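Local coordinates for putative NAD(P)H-flavin oxidoreductase (Streptococcus pyogenes serotype M1, PDB 2HAY), which binds flavin mononucleotide and probably uses NADH or NADPH to reduce its substrates, at residues B[18-23]-B[201-206]; B[76-81]-B[165-170]; B[84-89]-B[153-158]. All coordinates share one frame; numbering follows the deposited sequence. Where two conformers were deposited one is given.

Contact 1 of 3, residues B[18-23]-B[201-206]; sequences FRTAVR and GYRLRD. With FMN (flavin mononucleotide), chain I; SO4 (sulfate ion), chain H.
Arg203 lays its guanidinium flat on the ring of Phe18. The two planes are 14° apart and their centres 4.4 Å apart, a cation-pi stack. Arg203 NH2 sits over the ring, displaced toward the rim, and comes within 3.4 Å of Phe18 CE2. The two side chains run past each other in opposite directions. Phe18 reaches this place because its CG stands anti to the backbone N (chi1 179°).

Apolar contacts cover other parts of the arginine. Thr20 CG2 packs on the opposite face of the guanidinium, 3.5 Å from Arg203 NH2, so the flat group is sandwiched between methyl and ring. Val22 crosses the arginine chain nearer its base, with Val22 CG1 3.9 Å from Arg203 CB.

Both segments are loops, one following helix 6-18 and the other following strand 192-201. The first belongs to the FMN phosphate site of this nitroreductase-family fold. Arg19 turns away from Arg203 and grips the phosphate with NH1 and NH2. Thr20 OG1 and the backbone N of Ala21 both bond to FMN O1P. Thr20 thus serves both sides, with its hydroxyl on the phosphate and its methyl on Arg203. Arg19 also bonds to Leu44 O of the second subunit.

Hydrogen bonds and charge fix the rotation of the Arg203 guanidinium. Arg203 NH2 donates to Phe18 O at 2.9 Å, and that oxygen lies in the guanidinium plane. Water 1 donates to the same carbonyl and accepts from Arg203 NH1. Arg203 NH1 also forms a salt bridge with Asp206 OD1 at 2.8 Å. Asp206 OD1 accepts with its anti lone pair and lies tilted from the guanidinium plane. Asp165, on strand 165-169, adds a salt bridge to NH2. Farther along the loop, Arg205 NH1 donates to sulfate O4 at 2.7 Å; the ion is probably from the crystallisation liquor.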
loop_
_atom_site.group_PDB
_atom_site.type_symbol
_atom_site.label_atom_id
_atom_site.label_comp_id
_atom_site.label_asym_id
_atom_site.label_seq_id
_atom_site.Cartn_x
_atom_site.Cartn_y
_atom_site.Cartn_z
ATOM N N PHE B 18 6.526 15.965 8.400
ATOM C CA PHE B 18 7.888 15.881 7.851
ATOM C C PHE B 18 7.945 15.231 6.456
ATOM O O PHE B 18 8.587 15.779 5.536
ATOM C CB PHE B 18 8.836 15.141 8.804
ATOM C CG PHE B 18 10.252 14.998 8.275
ATOM C CD1 PHE B 18 10.715 13.768 7.829
ATOM C CD2 PHE B 18 11.116 16.101 8.221
ATOM C CE1 PHE B 18 12.003 13.618 7.351
ATOM C CE2 PHE B 18 12.421 15.963 7.732
ATOM C CZ PHE B 18 12.865 14.724 7.296
ATOM N N ARG B 19 7.321 14.059 6.311
ATOM C CA ARG B 19 7.355 13.324 5.034
ATOM C C ARG B 19 6.832 14.155 3.876
ATOM O O ARG B 19 5.701 14.639 3.893
ATOM C CB ARG B 19 6.563 12.022 5.088
ATOM C CG ARG B 19 6.928 11.065 3.907
ATOM C CD ARG B 19 5.787 10.195 3.419
ATOM N NE ARG B 19 4.596 10.991 3.160
ATOM C CZ ARG B 19 4.400 11.736 2.074
ATOM N NH1 ARG B 19 5.324 11.776 1.113
ATOM N NH2 ARG B 19 3.278 12.457 1.955
ATOM N N THR B 20 7.680 14.338 2.878
ATOM C CA THR B 20 7.293 14.970 1.629
ATOM C C THR B 20 8.041 14.220 0.535
ATOM O O THR B 20 9.015 13.518 0.829
ATOM C CB THR B 20 7.615 16.462 1.661
ATOM O OG1 THR B 20 7.132 17.092 0.466
ATOM C CG2 THR B 20 9.108 16.712 1.817
ATOM N N ALA B 21 7.566 14.306 -0.704
ATOM C CA ALA B 21 8.191 13.532 -1.777
ATOM C C ALA B 21 9.433 14.292 -2.229
ATOM O O ALA B 21 9.343 15.362 -2.827
ATOM C CB ALA B 21 7.200 13.243 -2.947
ATOM N N VAL B 22 10.595 13.762 -1.879
ATOM C CA VAL B 22 11.846 14.495 -2.045
ATOM C C VAL B 22 12.555 14.044 -3.335
ATOM O O VAL B 22 12.826 12.860 -3.522
ATOM C CB VAL B 22 12.762 14.358 -0.782
ATOM C CG1 VAL B 22 14.145 14.903 -1.049
ATOM C CG2 VAL B 22 12.123 15.063 0.446
ATOM N N ARG B 23 12.830 14.991 -4.221
ATOM C CA ARG B 23 13.488 14.671 -5.496
ATOM C C ARG B 23 15.001 14.785 -5.455
ATOM O O ARG B 23 15.700 13.974 -6.076
ATOM C CB ARG B 23 12.942 15.526 -6.638
ATOM C CG ARG B 23 11.435 15.328 -6.891
ATOM C CD ARG B 23 10.937 16.109 -8.127
ATOM N NE ARG B 23 11.767 17.289 -8.413
ATOM C CZ ARG B 23 12.585 17.407 -9.464
ATOM N NH1 ARG B 23 13.311 18.521 -9.613
ATOM N NH2 ARG B 23 12.673 16.424 -10.368
ATOM N N GLY B 201 17.067 9.092 1.566
ATOM C CA GLY B 201 18.220 9.979 1.814
ATOM C C GLY B 201 17.824 11.158 2.668
ATOM O O GLY B 201 16.854 11.100 3.387
ATOM N N TYR B 202 18.584 12.234 2.593
ATOM C CA TYR B 202 18.292 13.442 3.336
ATOM C C TYR B 202 18.113 14.564 2.346
ATOM O O TYR B 202 18.943 14.749 1.451
ATOM C CB TYR B 202 19.404 13.743 4.346
ATOM C CG TYR B 202 19.585 12.588 5.284
ATOM C CD1 TYR B 202 20.598 11.631 5.079
ATOM C CD2 TYR B 202 18.698 12.403 6.352
ATOM C CE1 TYR B 202 20.730 10.536 5.956
ATOM C CE2 TYR B 202 18.820 11.336 7.222
ATOM C CZ TYR B 202 19.825 10.402 7.027
ATOM O OH TYR B 202 19.887 9.350 7.926
ATOM N N ARG B 203 17.017 15.306 2.508
ATOM C CA ARG B 203 16.705 16.368 1.579
ATOM C C ARG B 203 17.870 17.364 1.524
ATOM O O ARG B 203 18.477 17.683 2.549
ATOM C CB ARG B 203 15.410 17.067 1.979
ATOM C CG ARG B 203 15.536 17.935 3.240
ATOM C CD ARG B 203 14.201 18.490 3.655
ATOM N NE ARG B 203 13.270 17.413 3.973
ATOM C CZ ARG B 203 12.014 17.585 4.368
ATOM N NH1 ARG B 203 11.525 18.805 4.493
ATOM N NH2 ARG B 203 11.249 16.530 4.641
ATOM N N LEU B 204 18.175 17.826 0.318
ATOM C CA LEU B 204 19.096 18.936 0.121
ATOM C C LEU B 204 18.567 20.169 0.857
ATOM O O LEU B 204 19.307 20.812 1.596
ATOM C CB LEU B 204 19.254 19.207 -1.377
ATOM C CG LEU B 204 20.362 20.130 -1.877
ATOM C CD1 LEU B 204 21.746 19.651 -1.428
ATOM C CD2 LEU B 204 20.278 20.238 -3.400
ATOM N N ARG B 205 17.284 20.480 0.653
ATOM C CA ARG B 205 16.582 21.542 1.390
ATOM C C ARG B 205 15.060 21.295 1.437
ATOM O O ARG B 205 14.546 20.445 0.702
ATOM C CB ARG B 205 16.898 22.925 0.789
ATOM C CG ARG B 205 15.994 23.398 -0.364
ATOM C CD ARG B 205 16.325 22.745 -1.689
ATOM N NE ARG B 205 15.943 23.594 -2.823
ATOM C CZ ARG B 205 14.718 23.652 -3.356
ATOM N NH1 ARG B 205 13.718 22.919 -2.862
ATOM N NH2 ARG B 205 14.494 24.453 -4.393
ATOM N N ASP B 206 14.346 22.033 2.295
ATOM C CA ASP B 206 12.879 21.943 2.354
ATOM C C ASP B 206 12.288 22.549 1.064
ATOM O O ASP B 206 12.927 23.392 0.434
ATOM C CB ASP B 206 12.329 22.687 3.587
ATOM C CG ASP B 206 12.972 22.238 4.917
ATOM O OD1 ASP B 206 12.937 21.043 5.272
ATOM O OD2 ASP B 206 13.499 23.107 5.640
HETATM N N1 FMN I . 7.091 11.860 -7.471
HETATM C C2 FMN I . 7.964 12.011 -8.561
HETATM O O2 FMN I . 8.602 13.076 -8.736
HETATM N N3 FMN I . 8.133 10.951 -9.460
HETATM C C4 FMN I . 7.434 9.753 -9.327
HETATM O O4 FMN I . 7.452 8.874 -10.198
HETATM C C4A FMN I . 6.553 9.595 -8.255
HETATM N N5 FMN I . 5.864 8.388 -8.134
HETATM C C5A FMN I . 4.987 8.183 -7.073
HETATM C C6 FMN I . 4.327 6.957 -6.961
HETATM C C7 FMN I . 3.448 6.737 -5.907
HETATM C C7M FMN I . 2.949 5.335 -5.680
HETATM C C8 FMN I . 3.224 7.750 -4.951
HETATM C C8M FMN I . 2.632 7.395 -3.623
HETATM C C9 FMN I . 3.890 8.983 -5.066
HETATM C C9A FMN I . 4.786 9.207 -6.132
HETATM N N10 FMN I . 5.494 10.429 -6.268
HETATM C C10 FMN I . 6.382 10.639 -7.325
HETATM C "C1'" FMN I . 5.329 11.520 -5.278
HETATM C "C2'" FMN I . 3.987 12.240 -5.484
HETATM O "O2'" FMN I . 4.090 13.246 -6.482
HETATM C "C3'" FMN I . 3.556 12.874 -4.155
HETATM O "O3'" FMN I . 3.460 11.883 -3.158
HETATM C "C4'" FMN I . 2.246 13.650 -4.207
HETATM O "O4'" FMN I . 2.373 14.647 -5.208
HETATM C "C5'" FMN I . 1.921 14.258 -2.827
HETATM O "O5'" FMN I . 2.928 15.155 -2.335
HETATM P P FMN I . 3.802 14.878 -1.004
HETATM O O1P FMN I . 5.032 15.740 -1.046
HETATM O O2P FMN I . 4.150 13.416 -0.904
HETATM O O3P FMN I . 3.076 15.186 0.253
HETATM S S SO4 H . 10.263 22.082 -4.476
HETATM O O1 SO4 H . 10.384 20.842 -5.247
HETATM O O2 SO4 H . 10.632 23.207 -5.330
HETATM O O3 SO4 H . 8.885 22.266 -4.015
HETATM O O4 SO4 H . 11.164 22.034 -3.326
HETATM O O HOH W 1 8.766 18.804 5.331
#

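Contact 2 of 3, residues B[76-81]-B[165-170]; sequences QYQLET and DTCPIE. With FMN (flavin mononucleotide), chain I.
Gln78 points its side-chain amide across to the thiol of Cys167. Gln78 NE2 donates to Cys167 SG at 3.3 Å with an N-H...S angle of 154°. The sulfur lies close to the amide plane, only 6° out of it. The glutamine chain bends at chi2 (97°), which turns the amide out from helix 76-81 toward the strand. The same NE2 has a weak second bond to Gly74 O. Cys167 SG also sits 3.9 Å from FMN N1.

The aliphatic part of Gln78 meets Ile169, two residues farther along the strand than Cys167. The two side chains cross obliquely, and Ile169 CD1 lies 4.0 Å from Gln78 CB. The other branch of Ile169 faces the flavin, with Ile169 CG2 3.5 Å from FMN O4. Phe85 packs on both Gln78 and Ile169.

Pro168 lies between Cys167 and Ile169 in sequence and points away from the helix. Its ring packs on the dimethylbenzene end of the flavin. Just past the strand, Glu170 N donates to FMN N5 at 3.1 Å. The Glu170 carboxylate bonds to Tyr149 and to Ser48, Trp143 and Gln147 of the second subunit. A backbone N-H directed at flavin N5 beside a subunit boundary is characteristic of the FMN site in nitroreductase-family dimers.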
loop_
_atom_site.group_PDB
_atom_site.type_symbol
_atom_site.label_atom_id
_atom_site.label_comp_id
_atom_site.label_asym_id
_atom_site.label_seq_id
_atom_site.Cartn_x
_atom_site.Cartn_y
_atom_site.Cartn_z
ATOM N N GLN B 76 14.714 10.920 -12.071
ATOM C CA GLN B 76 15.971 11.425 -12.624
ATOM C C GLN B 76 16.944 11.931 -11.541
ATOM O O GLN B 76 18.097 11.504 -11.476
ATOM C CB GLN B 76 15.675 12.582 -13.587
ATOM C CG GLN B 76 16.366 12.502 -14.906
ATOM C CD GLN B 76 15.494 11.879 -15.955
ATOM O OE1 GLN B 76 14.587 12.530 -16.478
ATOM N NE2 GLN B 76 15.743 10.613 -16.265
ATOM N N TYR B 77 16.476 12.860 -10.704
ATOM C CA TYR B 77 17.323 13.402 -9.652
ATOM C C TYR B 77 17.434 12.433 -8.481
ATOM O O TYR B 77 18.451 12.395 -7.800
ATOM C CB TYR B 77 16.843 14.787 -9.245
ATOM C CG TYR B 77 17.172 15.796 -10.305
ATOM C CD1 TYR B 77 16.257 16.111 -11.300
ATOM C CD2 TYR B 77 18.422 16.405 -10.340
ATOM C CE1 TYR B 77 16.564 17.030 -12.302
ATOM C CE2 TYR B 77 18.746 17.344 -11.339
ATOM C CZ TYR B 77 17.811 17.639 -12.318
ATOM O OH TYR B 77 18.121 18.545 -13.302
ATOM N N GLN B 78 16.416 11.600 -8.293
ATOM C CA GLN B 78 16.442 10.610 -7.215
ATOM C C GLN B 78 17.540 9.556 -7.430
ATOM O O GLN B 78 18.334 9.301 -6.528
ATOM C CB GLN B 78 15.063 9.978 -7.024
ATOM C CG GLN B 78 14.004 10.955 -6.553
ATOM C CD GLN B 78 13.142 11.505 -7.681
ATOM O OE1 GLN B 78 13.642 11.919 -8.743
ATOM N NE2 GLN B 78 11.827 11.506 -7.459
ATOM N N LEU B 79 17.589 8.967 -8.638
ATOM C CA LEU B 79 18.686 8.086 -9.048
ATOM C C LEU B 79 20.069 8.769 -8.981
ATOM O O LEU B 79 21.061 8.124 -8.617
ATOM C CB LEU B 79 18.432 7.546 -10.458
ATOM C CG LEU B 79 17.331 6.501 -10.679
ATOM C CD1 LEU B 79 17.041 6.364 -12.166
ATOM C CD2 LEU B 79 17.698 5.135 -10.093
ATOM N N GLU B 80 20.146 10.059 -9.320
ATOM C CA GLU B 80 21.398 10.795 -9.209
ATOM C C GLU B 80 21.895 10.952 -7.771
ATOM O O GLU B 80 23.094 10.793 -7.509
ATOM C CB GLU B 80 21.276 12.207 -9.783
ATOM C CG GLU B 80 21.372 12.328 -11.265
ATOM C CD GLU B 80 22.792 12.223 -11.818
ATOM O OE1 GLU B 80 23.797 12.460 -11.090
ATOM O OE2 GLU B 80 22.875 11.913 -13.020
ATOM N N THR B 81 20.994 11.306 -6.854
ATOM C CA THR B 81 21.412 11.929 -5.591
ATOM C C THR B 81 21.041 11.165 -4.324
ATOM O O THR B 81 21.595 11.436 -3.247
ATOM C CB THR B 81 20.863 13.372 -5.474
ATOM O OG1 THR B 81 19.441 13.345 -5.498
ATOM C CG2 THR B 81 21.371 14.265 -6.632
ATOM N N ASP B 165 14.410 11.193 4.541
ATOM C CA ASP B 165 13.560 11.543 3.434
ATOM C C ASP B 165 13.432 10.425 2.385
ATOM O O ASP B 165 14.311 9.577 2.198
ATOM C CB ASP B 165 14.041 12.824 2.784
ATOM C CG ASP B 165 13.732 14.027 3.631
ATOM O OD1 ASP B 165 12.534 14.256 3.907
ATOM O OD2 ASP B 165 14.675 14.696 4.067
ATOM N N THR B 166 12.328 10.485 1.666
ATOM C CA THR B 166 11.909 9.381 0.881
ATOM C C THR B 166 11.215 9.936 -0.359
ATOM O O THR B 166 10.884 11.136 -0.399
ATOM C CB THR B 166 10.972 8.575 1.819
ATOM O OG1 THR B 166 11.481 7.254 2.018
ATOM C CG2 THR B 166 9.578 8.610 1.391
ATOM N N CYS B 167 11.050 9.094 -1.382
ATOM C CA CYS B 167 10.168 9.382 -2.524
ATOM C C CYS B 167 9.656 8.076 -3.145
ATOM O O CYS B 167 10.458 7.232 -3.575
ATOM C CB CYS B 167 10.891 10.209 -3.592
ATOM S SG CYS B 167 9.802 10.925 -4.884
ATOM N N PRO B 168 8.319 7.909 -3.214
ATOM C CA PRO B 168 7.782 6.699 -3.833
ATOM C C PRO B 168 7.708 6.953 -5.338
ATOM O O PRO B 168 7.307 8.040 -5.733
ATOM C CB PRO B 168 6.395 6.551 -3.189
ATOM C CG PRO B 168 6.014 7.937 -2.729
ATOM C CD PRO B 168 7.254 8.829 -2.756
ATOM N N ILE B 169 8.139 5.998 -6.161
ATOM C CA ILE B 169 8.288 6.237 -7.595
ATOM C C ILE B 169 7.536 5.195 -8.469
ATOM O O ILE B 169 7.730 3.987 -8.305
ATOM C CB ILE B 169 9.818 6.344 -7.989
ATOM C CG1 ILE B 169 10.520 7.483 -7.202
ATOM C CG2 ILE B 169 9.980 6.597 -9.467
ATOM C CD1 ILE B 169 12.052 7.352 -7.076
ATOM N N GLU B 170 6.670 5.690 -9.360
ATOM C CA GLU B 170 6.027 4.884 -10.407
ATOM C C GLU B 170 6.331 5.411 -11.801
ATOM O O GLU B 170 5.910 4.798 -12.778
ATOM C CB GLU B 170 4.492 4.891 -10.252
ATOM C CG GLU B 170 3.932 4.066 -9.128
ATOM C CD GLU B 170 2.416 4.105 -9.080
ATOM O OE1 GLU B 170 1.814 4.945 -9.782
ATOM O OE2 GLU B 170 1.810 3.299 -8.337
HETATM N N1 FMN I . 7.091 11.860 -7.471
HETATM C C2 FMN I . 7.964 12.011 -8.561
HETATM O O2 FMN I . 8.602 13.076 -8.736
HETATM N N3 FMN I . 8.133 10.951 -9.460
HETATM C C4 FMN I . 7.434 9.753 -9.327
HETATM O O4 FMN I . 7.452 8.874 -10.198
HETATM C C4A FMN I . 6.553 9.595 -8.255
HETATM N N5 FMN I . 5.864 8.388 -8.134
HETATM C C5A FMN I . 4.987 8.183 -7.073
HETATM C C6 FMN I . 4.327 6.957 -6.961
HETATM C C7 FMN I . 3.448 6.737 -5.907
HETATM C C7M FMN I . 2.949 5.335 -5.680
HETATM C C8 FMN I . 3.224 7.750 -4.951
HETATM C C8M FMN I . 2.632 7.395 -3.623
HETATM C C9 FMN I . 3.890 8.983 -5.066
HETATM C C9A FMN I . 4.786 9.207 -6.132
HETATM N N10 FMN I . 5.494 10.429 -6.268
HETATM C C10 FMN I . 6.382 10.639 -7.325
HETATM C "C1'" FMN I . 5.329 11.520 -5.278
HETATM C "C2'" FMN I . 3.987 12.240 -5.484
HETATM O "O2'" FMN I . 4.090 13.246 -6.482
HETATM C "C3'" FMN I . 3.556 12.874 -4.155
HETATM O "O3'" FMN I . 3.460 11.883 -3.158
HETATM C "C4'" FMN I . 2.246 13.650 -4.207
HETATM O "O4'" FMN I . 2.373 14.647 -5.208
HETATM C "C5'" FMN I . 1.921 14.258 -2.827
HETATM O "O5'" FMN I . 2.928 15.155 -2.335
HETATM P P FMN I . 3.802 14.878 -1.004
HETATM O O1P FMN I . 5.032 15.740 -1.046
HETATM O O2P FMN I . 4.150 13.416 -0.904
HETATM O O3P FMN I . 3.076 15.186 0.253
#

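Contact 3 of 3, residues B[84-89]-B[153-158]; sequences HFILLI and GNMMMT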
loop_
_atom_site.group_PDB
_atom_site.type_symbol
_atom_site.label_atom_id
_atom_site.label_comp_id
_atom_site.label_asym_id
_atom_site.label_seq_id
_atom_site.Cartn_x
_atom_site.Cartn_y
_atom_site.Cartn_z
ATOM N N HIS B 84 20.112 5.761 -0.812
ATOM C CA HIS B 84 19.760 4.392 -1.191
ATOM C C HIS B 84 18.540 4.387 -2.076
ATOM O O HIS B 84 17.698 5.287 -2.022
ATOM C CB HIS B 84 19.499 3.516 0.024
ATOM C CG HIS B 84 20.734 3.127 0.773
ATOM N ND1 HIS B 84 21.302 3.927 1.736
ATOM C CD2 HIS B 84 21.495 2.004 0.725
ATOM C CE1 HIS B 84 22.359 3.324 2.250
ATOM N NE2 HIS B 84 22.503 2.159 1.651
ATOM N N PHE B 85 18.443 3.343 -2.882
ATOM C CA PHE B 85 17.365 3.204 -3.831
ATOM C C PHE B 85 16.864 1.786 -3.711
ATOM O O PHE B 85 17.652 0.842 -3.815
ATOM C CB PHE B 85 17.894 3.460 -5.233
ATOM C CG PHE B 85 16.915 4.127 -6.118
ATOM C CD1 PHE B 85 16.012 3.379 -6.852
ATOM C CD2 PHE B 85 16.900 5.508 -6.231
ATOM C CE1 PHE B 85 15.089 3.998 -7.674
ATOM C CE2 PHE B 85 15.976 6.140 -7.056
ATOM C CZ PHE B 85 15.073 5.390 -7.774
ATOM N N ILE B 86 15.566 1.631 -3.465
ATOM C CA ILE B 86 14.989 0.300 -3.221
ATOM C C ILE B 86 13.978 -0.066 -4.287
ATOM O O ILE B 86 13.076 0.714 -4.580
ATOM C CB ILE B 86 14.311 0.213 -1.830
ATOM C CG1 ILE B 86 15.385 0.288 -0.724
ATOM C CG2 ILE B 86 13.468 -1.048 -1.709
ATOM C CD1 ILE B 86 14.819 0.286 0.695
ATOM N N LEU B 87 14.133 -1.259 -4.857
ATOM C CA LEU B 87 13.188 -1.784 -5.834
ATOM C C LEU B 87 12.204 -2.686 -5.137
ATOM O O LEU B 87 12.619 -3.607 -4.442
ATOM C CB LEU B 87 13.926 -2.592 -6.936
ATOM C CG LEU B 87 15.166 -1.950 -7.547
ATOM C CD1 LEU B 87 15.791 -2.923 -8.549
ATOM C CD2 LEU B 87 14.827 -0.621 -8.223
ATOM N N LEU B 88 10.911 -2.421 -5.335
ATOM C CA LEU B 88 9.837 -3.258 -4.755
ATOM C C LEU B 88 9.376 -4.201 -5.852
ATOM O O LEU B 88 8.913 -3.765 -6.911
ATOM C CB LEU B 88 8.678 -2.404 -4.230
ATOM C CG LEU B 88 8.977 -1.516 -3.025
ATOM C CD1 LEU B 88 9.740 -0.212 -3.419
ATOM C CD2 LEU B 88 7.686 -1.206 -2.307
ATOM N N ILE B 89 9.584 -5.495 -5.627
ATOM C CA ILE B 89 9.335 -6.532 -6.639
ATOM C C ILE B 89 8.145 -7.377 -6.200
ATOM O O ILE B 89 8.076 -7.785 -5.018
ATOM C CB ILE B 89 10.592 -7.455 -6.819
ATOM C CG1 ILE B 89 11.894 -6.664 -7.021
ATOM C CG2 ILE B 89 10.380 -8.538 -7.915
ATOM C CD1 ILE B 89 11.877 -5.624 -8.126
ATOM N N GLY B 153 4.449 1.946 2.305
ATOM C CA GLY B 153 3.955 2.769 3.386
ATOM C C GLY B 153 4.738 2.595 4.680
ATOM O O GLY B 153 5.118 3.584 5.314
ATOM N N ASN B 154 4.962 1.339 5.080
ATOM C CA ASN B 154 5.681 1.079 6.322
ATOM C C ASN B 154 7.118 1.549 6.264
ATOM O O ASN B 154 7.626 2.084 7.235
ATOM C CB ASN B 154 5.588 -0.399 6.733
ATOM C CG ASN B 154 4.209 -0.751 7.271
ATOM O OD1 ASN B 154 3.608 -1.771 6.903
ATOM N ND2 ASN B 154 3.686 0.111 8.130
HETATM N N MSE B 155 7.770 1.346 5.124
HETATM C CA MSE B 155 9.131 1.856 4.928
HETATM C C MSE B 155 9.226 3.374 5.065
HETATM O O MSE B 155 10.105 3.875 5.747
HETATM C CB MSE B 155 9.691 1.403 3.579
HETATM C CG MSE B 155 10.097 -0.053 3.612
HETATM SE SE MSE B 155 11.226 -0.531 2.115
HETATM C CE MSE B 155 9.904 -0.583 0.720
HETATM N N MSE B 156 8.325 4.083 4.393
HETATM C CA MSE B 156 8.293 5.540 4.397
HETATM C C MSE B 156 7.978 6.147 5.755
HETATM O O MSE B 156 8.533 7.186 6.078
HETATM C CB MSE B 156 7.298 6.064 3.374
HETATM C CG MSE B 156 7.778 5.874 1.915
HETATM SE SE MSE B 156 6.624 6.877 0.718
HETATM C CE MSE B 156 5.030 5.815 0.971
HETATM N N MSE B 157 7.092 5.513 6.528
HETATM C CA MSE B 157 6.798 5.956 7.901
HETATM C C MSE B 157 7.991 5.738 8.835
HETATM O O MSE B 157 8.356 6.630 9.619
HETATM C CB MSE B 157 5.542 5.274 8.472
HETATM C CG MSE B 157 5.189 5.736 9.897
HETATM SE SE MSE B 157 4.876 7.668 10.009
HETATM C CE MSE B 157 3.102 7.633 9.216
ATOM N N THR B 158 8.581 4.551 8.746
ATOM C CA THR B 158 9.814 4.232 9.460
ATOM C C THR B 158 10.923 5.233 9.107
ATOM O O THR B 158 11.487 5.822 10.000
ATOM C CB THR B 158 10.246 2.780 9.168
ATOM O OG1 THR B 158 9.169 1.910 9.531
ATOM C CG2 THR B 158 11.503 2.391 9.982
#
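Met155 extends from helix 137-162 and overlaps two side chains of strand 84-91, Ile86 and Leu88. The residue is present as selenomethionine, with selenium (SE) in place of the natural sulfur. Met155 SE lies 3.9 Å from Ile86 CD1, and these two side chains pass at a slant. The terminal methyl takes the other partner. Met155 CE stands 3.8 Å from Leu88 CD2 and 4.0 Å from Leu88 CG, the two side chains reaching toward each other tip to tip.

The shape of Met155 explains this division. The chain is stretched out at chi2 (-165°), which carries SE from the helix toward the sheet. It then bends at chi3 (-75°) and swings CE to Leu88. Ile86 reaches out from the strand with CD1 to meet SE.

Ile86 and Leu88 are two apart on the strand, and both point toward the helix. Leu87, between them, points away. The backbones stay well separated, with Ile86 CA and Met155 CA 10.2 Å apart, and the side chains bridge the distance between helix and sheet. Strand 84-91 lies between strands 54-59 and 192-201 in the antiparallel sheet. Helix 32-43 and strand 54-59 add to the surroundings of Met155 through Ile38, Ala42 and Phe56.

Other residues of the helix segment face the second subunit. Among them, Met156 packs on Pro46 of the second subunit. Within the helix, Thr158 OG1 bonds back to Asn154 O at 2.8 Å. That carbonyl also accepts from Thr158 N, the two donors arriving from opposite faces.

All three residues of the helix-sheet contact are buried, and the atoms that touch are carbon and selenium. The contact is therefore held by dispersion and the hydrophobic effect, without a directional polar bond.

Overall arrangement
Contact 3 is the most central of the three, a buried apolar join between helix 137-162 and the sheet. Contact 2 is also buried but mixes a polar bond with aliphatic packing beside FMN. Contact 1 lies farthest from the chain centre, joins two loops and is only partly buried. Charge, a bridging water and a guanidinium-ring stack act there together. Contacts 1 and 2 meet at strand 165-169 and share FMN, one at the phosphate and the other at the flavin ring. Contacts 2 and 3 reach the same sheet. They touch where Thr166 and Pro168 pack on Met156, and where Leu79 packs on Phe85.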